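Local coordinates for protein-tyrosine-phosphatase PTP1 (Arabidopsis thaliana, PDB 6KRW) that removes phosphate from phosphotyrosine in proteins, acting on MAP kinases such as MPK6, and, together with MKP1, represses salicylic acid and camalexin biosynthesis, at residues 76-80 and 122-127; 91-95 and 106-110. All blocks are in the same frame, centred on the assembly; numbering follows the deposited sequence.

In the fold
Coming from the N terminus, the chain first lays down 76-80, the end of the short strand 75-77 and the turn after it. It then forms the hairpin of strands 92-95 and 106-109, joined in contact 2, before helix 117-126 returns to 76-80 and closes contact 1. The hairpin loop of contact 2 lies wholly within the longer loop that contact 1 closes, and the two do not cross. Strand 92-95 is the outermost at its end of the large mixed sheet, while 106-109 passes the sheet on to strand 233-236. The contacts touch directly: I76 N probably donates to A92 O, and I76 and M123 both pack on A92 and I107, layering the helix on the hairpin.

Contact 1: residues 76-80 and 122-127; sequences IVLNP and EMVIQQ
I76 sets CG2 against M123 of helix 117-126, the side chains crossing at about a right angle with CG2 3.7 Å from SD; a branched aliphatic group against a flexible thioether suits this buried spot, which strands 92-95 and 106-109 also line. V77 offers its carbonyl: one water donates to V77 O and to Q126 OE1 and accepts from Q127 NE2 at 2.9 Å. L78 sends CD2 against the helix backbone, 3.6 Å from M123 N, and against M123 CB and the CB-CG stem of E122. N79 N gives Q126 OE1 a nearly straight bond of 2.9 Å (169°). After the cis peptide, Q126 NE2 meets a lone pair of P80 O at 3.0 Å, in the carbonyl plane and in the Q126 amide plane. With its chain extended beyond CG (chi2 -171°), Q126 reaches that backbone, and NE2 also donates to E122 OE2 at 2.8 Å, an oxygen shared with Y186 OH. A leucine for this glutamine would probably leave N79 N and P80 O without mates and free the turn to shift. One amide thus reads a backbone donor and a backbone acceptor, which fixes its flip and holds the turn by polar bonds beside an apolar patch.

Contact 2: residues 91-95 and 106-110; sequences NASLI and FIATQ
A beta hairpin at one end of the central sheet brings N91-I95 alongside F106-Q110, antiparallel. The hydrogen-bonded pairs S93-A108 and I95-F106 each exchange two backbone bonds; that from F106 N to I95 O is nearly straight, at 178°. On one face A92 CB meets I107 CG2 at 3.8 Å, a small methyl beside a branched chain, and M123 of helix 117-126 packs on both. On the other, I95 lays CG1 3.8 Å from A108 CB, and its CB faces F106 CB, while the F106 ring packs edge-to-face with H251. Where the pairing ends, T109 OG1, anti to the backbone N (chi1 -173°), donates to N91 O, though 2.5 Å is doubtfully short. Beyond it the amides of N91 and Q110 stack with planes 25° apart, N91 CB lying 3.6 Å from Q110 CD. Both suit this buried place because each can donate and accept: N91 bonds to V68 O and R278, and Q110 to R64 N and K62 O. The Q110 side chain lies about 5 Å from G240 of the P-loop, which carries catalytic C237 and probably binds the substrate; the hairpin edges the twisted mixed sheet of the classical tyrosine phosphatase fold.

Contact 1: residues 76-80 and 122-127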
loop_
_atom_site.group_PDB
_atom_site.type_symbol
_atom_site.label_atom_id
_atom_site.label_comp_id
_atom_site.label_asym_id
_atom_site.label_seq_id
_atom_site.Cartn_x
_atom_site.Cartn_y
_atom_site.Cartn_z
ATOM N N ILE A 76 -3.331 2.371 -13.023
ATOM C CA ILE A 76 -3.012 1.045 -13.567
ATOM C C ILE A 76 -4.076 0.648 -14.581
ATOM O O ILE A 76 -5.265 0.707 -14.286
ATOM C CB ILE A 76 -2.926 -0.000 -12.433
ATOM C CG1 ILE A 76 -1.941 0.432 -11.348
ATOM C CG2 ILE A 76 -2.588 -1.373 -13.000
ATOM C CD1 ILE A 76 -0.495 0.614 -11.812
ATOM N N VAL A 77 -3.638 0.280 -15.783
ATOM C CA VAL A 77 -4.550 -0.067 -16.879
ATOM C C VAL A 77 -4.566 -1.585 -17.054
ATOM O O VAL A 77 -3.506 -2.200 -17.196
ATOM C CB VAL A 77 -4.081 0.638 -18.163
ATOM C CG1 VAL A 77 -4.989 0.302 -19.316
ATOM C CG2 VAL A 77 -3.944 2.134 -17.969
ATOM N N LEU A 78 -5.756 -2.139 -17.142
ATOM C CA LEU A 78 -5.931 -3.552 -17.564
ATOM C C LEU A 78 -5.702 -3.607 -19.076
ATOM O O LEU A 78 -6.422 -2.914 -19.818
ATOM C CB LEU A 78 -7.318 -4.059 -17.190
ATOM C CG LEU A 78 -7.597 -4.139 -15.690
ATOM C CD1 LEU A 78 -9.037 -4.521 -15.469
ATOM C CD2 LEU A 78 -6.646 -5.095 -14.980
ATOM N N ASN A 79 -4.758 -4.424 -19.506
ATOM C CA ASN A 79 -4.385 -4.561 -20.934
ATOM C C ASN A 79 -3.832 -5.965 -21.095
ATOM O O ASN A 79 -2.697 -6.211 -20.693
ATOM C CB ASN A 79 -3.372 -3.493 -21.353
ATOM C CG ASN A 79 -3.084 -3.523 -22.837
ATOM O OD1 ASN A 79 -3.581 -4.405 -23.533
ATOM N ND2 ASN A 79 -2.298 -2.566 -23.325
ATOM N N PRO A 80 -4.593 -6.912 -21.673
ATOM C CA PRO A 80 -5.895 -6.664 -22.305
ATOM C C PRO A 80 -7.057 -6.427 -21.333
ATOM O O PRO A 80 -6.950 -6.744 -20.161
ATOM C CB PRO A 80 -6.158 -7.965 -23.088
ATOM C CG PRO A 80 -5.433 -9.020 -22.288
ATOM C CD PRO A 80 -4.194 -8.320 -21.764
ATOM N N GLU A 122 -7.165 -9.786 -12.198
ATOM C CA GLU A 122 -6.563 -9.604 -13.536
ATOM C C GLU A 122 -5.376 -8.645 -13.396
ATOM O O GLU A 122 -4.317 -8.920 -13.983
ATOM C CB GLU A 122 -7.599 -9.063 -14.503
ATOM C CG GLU A 122 -7.064 -8.949 -15.906
ATOM C CD GLU A 122 -6.918 -10.250 -16.666
ATOM O OE1 GLU A 122 -7.679 -11.164 -16.392
ATOM O OE2 GLU A 122 -6.074 -10.314 -17.587
ATOM N N MET A 123 -5.535 -7.588 -12.603
ATOM C CA MET A 123 -4.419 -6.635 -12.358
ATOM C C MET A 123 -3.248 -7.371 -11.683
ATOM O O MET A 123 -2.089 -7.189 -12.066
ATOM C CB MET A 123 -4.888 -5.477 -11.477
ATOM C CG MET A 123 -3.775 -4.519 -11.144
ATOM S SD MET A 123 -4.350 -3.087 -10.183
ATOM C CE MET A 123 -4.737 -3.878 -8.608
ATOM N N VAL A 124 -3.536 -8.204 -10.677
ATOM C CA VAL A 124 -2.470 -8.959 -9.956
ATOM C C VAL A 124 -1.681 -9.799 -10.963
ATOM O O VAL A 124 -0.439 -9.814 -10.903
ATOM C CB VAL A 124 -3.084 -9.848 -8.860
ATOM C CG1 VAL A 124 -2.056 -10.803 -8.291
ATOM C CG2 VAL A 124 -3.730 -9.017 -7.772
ATOM N N ILE A 125 -2.383 -10.515 -11.835
ATOM C CA ILE A 125 -1.696 -11.391 -12.822
ATOM C C ILE A 125 -0.928 -10.527 -13.822
ATOM O O ILE A 125 0.264 -10.807 -14.057
ATOM C CB ILE A 125 -2.712 -12.313 -13.508
ATOM C CG1 ILE A 125 -3.348 -13.254 -12.482
ATOM C CG2 ILE A 125 -2.053 -13.066 -14.655
ATOM C CD1 ILE A 125 -4.505 -14.063 -13.041
ATOM N N GLN A 126 -1.580 -9.515 -14.400
ATOM C CA GLN A 126 -0.954 -8.710 -15.479
ATOM C C GLN A 126 0.282 -7.978 -14.956
ATOM O O GLN A 126 1.255 -7.865 -15.707
ATOM C CB GLN A 126 -1.969 -7.720 -16.038
ATOM C CG GLN A 126 -3.062 -8.370 -16.884
ATOM C CD GLN A 126 -3.916 -7.353 -17.600
ATOM O OE1 GLN A 126 -3.670 -6.145 -17.507
ATOM N NE2 GLN A 126 -4.921 -7.840 -18.312
ATOM N N GLN A 127 0.254 -7.521 -13.706
ATOM C CA GLN A 127 1.383 -6.766 -13.102
ATOM C C GLN A 127 2.324 -7.708 -12.333
ATOM O O GLN A 127 3.327 -7.240 -11.807
ATOM C CB GLN A 127 0.819 -5.685 -12.191
ATOM C CG GLN A 127 -0.042 -4.642 -12.904
ATOM C CD GLN A 127 0.691 -3.946 -14.020
ATOM O OE1 GLN A 127 1.903 -3.752 -13.941
ATOM N NE2 GLN A 127 -0.055 -3.584 -15.064
HETATM O O HOH W 1 -2.802 -4.392 -15.480
#

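Contact 2: residues 91-95 and 106-110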
loop_
_atom_site.group_PDB
_atom_site.type_symbol
_atom_site.label_atom_id
_atom_site.label_comp_id
_atom_site.label_asym_id
_atom_site.label_seq_id
_atom_site.Cartn_x
_atom_site.Cartn_y
_atom_site.Cartn_z
ATOM N N ASN A 91 -9.528 1.077 -10.117
ATOM C CA ASN A 91 -9.207 2.131 -9.135
ATOM C C ASN A 91 -7.890 1.763 -8.471
ATOM O O ASN A 91 -7.890 1.118 -7.406
ATOM C CB ASN A 91 -10.361 2.385 -8.192
ATOM C CG ASN A 91 -10.152 3.638 -7.379
ATOM O OD1 ASN A 91 -9.045 3.905 -6.904
ATOM N ND2 ASN A 91 -11.225 4.397 -7.193
ATOM N N ALA A 92 -6.777 2.127 -9.089
ATOM C CA ALA A 92 -5.450 1.673 -8.651
ATOM C C ALA A 92 -4.418 2.637 -9.216
ATOM O O ALA A 92 -4.580 3.053 -10.406
ATOM C CB ALA A 92 -5.165 0.271 -9.123
ATOM N N SER A 93 -3.443 2.986 -8.410
ATOM C CA SER A 93 -2.417 4.002 -8.736
ATOM C C SER A 93 -1.027 3.427 -8.562
ATOM O O SER A 93 -0.756 2.744 -7.555
ATOM C CB SER A 93 -2.569 5.169 -7.794
ATOM O OG SER A 93 -3.850 5.734 -7.862
ATOM N N LEU A 94 -0.115 3.668 -9.488
ATOM C CA LEU A 94 1.310 3.384 -9.313
ATOM C C LEU A 94 1.967 4.384 -8.390
ATOM O O LEU A 94 1.949 5.602 -8.673
ATOM C CB LEU A 94 2.041 3.392 -10.643
ATOM C CG LEU A 94 3.497 2.967 -10.556
ATOM C CD1 LEU A 94 3.617 1.513 -10.130
ATOM C CD2 LEU A 94 4.197 3.215 -11.871
ATOM N N ILE A 95 2.526 3.908 -7.283
ATOM C CA ILE A 95 3.290 4.724 -6.333
ATOM C C ILE A 95 4.734 4.354 -6.502
ATOM O O ILE A 95 5.133 3.228 -6.191
ATOM C CB ILE A 95 2.807 4.533 -4.883
ATOM C CG1 ILE A 95 1.295 4.596 -4.756
ATOM C CG2 ILE A 95 3.510 5.508 -3.962
ATOM C CD1 ILE A 95 0.682 5.905 -5.181
ATOM N N PHE A 106 4.777 0.432 -5.428
ATOM C CA PHE A 106 3.471 -0.026 -4.924
ATOM C C PHE A 106 2.376 0.222 -5.931
ATOM O O PHE A 106 2.425 1.169 -6.729
ATOM C CB PHE A 106 3.087 0.649 -3.613
ATOM C CG PHE A 106 4.204 0.755 -2.623
ATOM C CD1 PHE A 106 5.035 1.857 -2.589
ATOM C CD2 PHE A 106 4.418 -0.249 -1.684
ATOM C CE1 PHE A 106 6.068 1.967 -1.682
ATOM C CE2 PHE A 106 5.435 -0.134 -0.751
ATOM C CZ PHE A 106 6.266 0.967 -0.741
ATOM N N ILE A 107 1.343 -0.579 -5.863
ATOM C CA ILE A 107 0.010 -0.270 -6.396
ATOM C C ILE A 107 -0.913 0.036 -5.238
ATOM O O ILE A 107 -1.223 -0.896 -4.450
ATOM C CB ILE A 107 -0.522 -1.340 -7.339
ATOM C CG1 ILE A 107 0.332 -1.416 -8.604
ATOM C CG2 ILE A 107 -1.971 -1.081 -7.671
ATOM C CD1 ILE A 107 -0.024 -2.582 -9.496
ATOM N N ALA A 108 -1.287 1.288 -5.076
ATOM C CA ALA A 108 -2.255 1.711 -4.048
ATOM C C ALA A 108 -3.630 1.588 -4.646
ATOM O O ALA A 108 -3.884 2.180 -5.710
ATOM C CB ALA A 108 -1.963 3.098 -3.559
ATOM N N THR A 109 -4.505 0.793 -4.027
ATOM C CA THR A 109 -5.815 0.524 -4.637
ATOM C C THR A 109 -6.890 0.458 -3.548
ATOM O O THR A 109 -6.546 0.363 -2.368
ATOM C CB THR A 109 -5.724 -0.736 -5.506
ATOM O OG1 THR A 109 -6.935 -0.903 -6.222
ATOM C CG2 THR A 109 -5.454 -1.981 -4.688
ATOM N N GLN A 110 -8.141 0.566 -3.928
ATOM C CA GLN A 110 -9.278 0.468 -2.991
ATOM C C GLN A 110 -9.518 -1.001 -2.644
ATOM O O GLN A 110 -9.038 -1.882 -3.340
ATOM C CB GLN A 110 -10.530 1.059 -3.628
ATOM C CG GLN A 110 -11.039 0.225 -4.778
ATOM C CD GLN A 110 -12.198 0.844 -5.510
ATOM O OE1 GLN A 110 -12.564 1.997 -5.273
ATOM N NE2 GLN A 110 -12.820 0.036 -6.353
#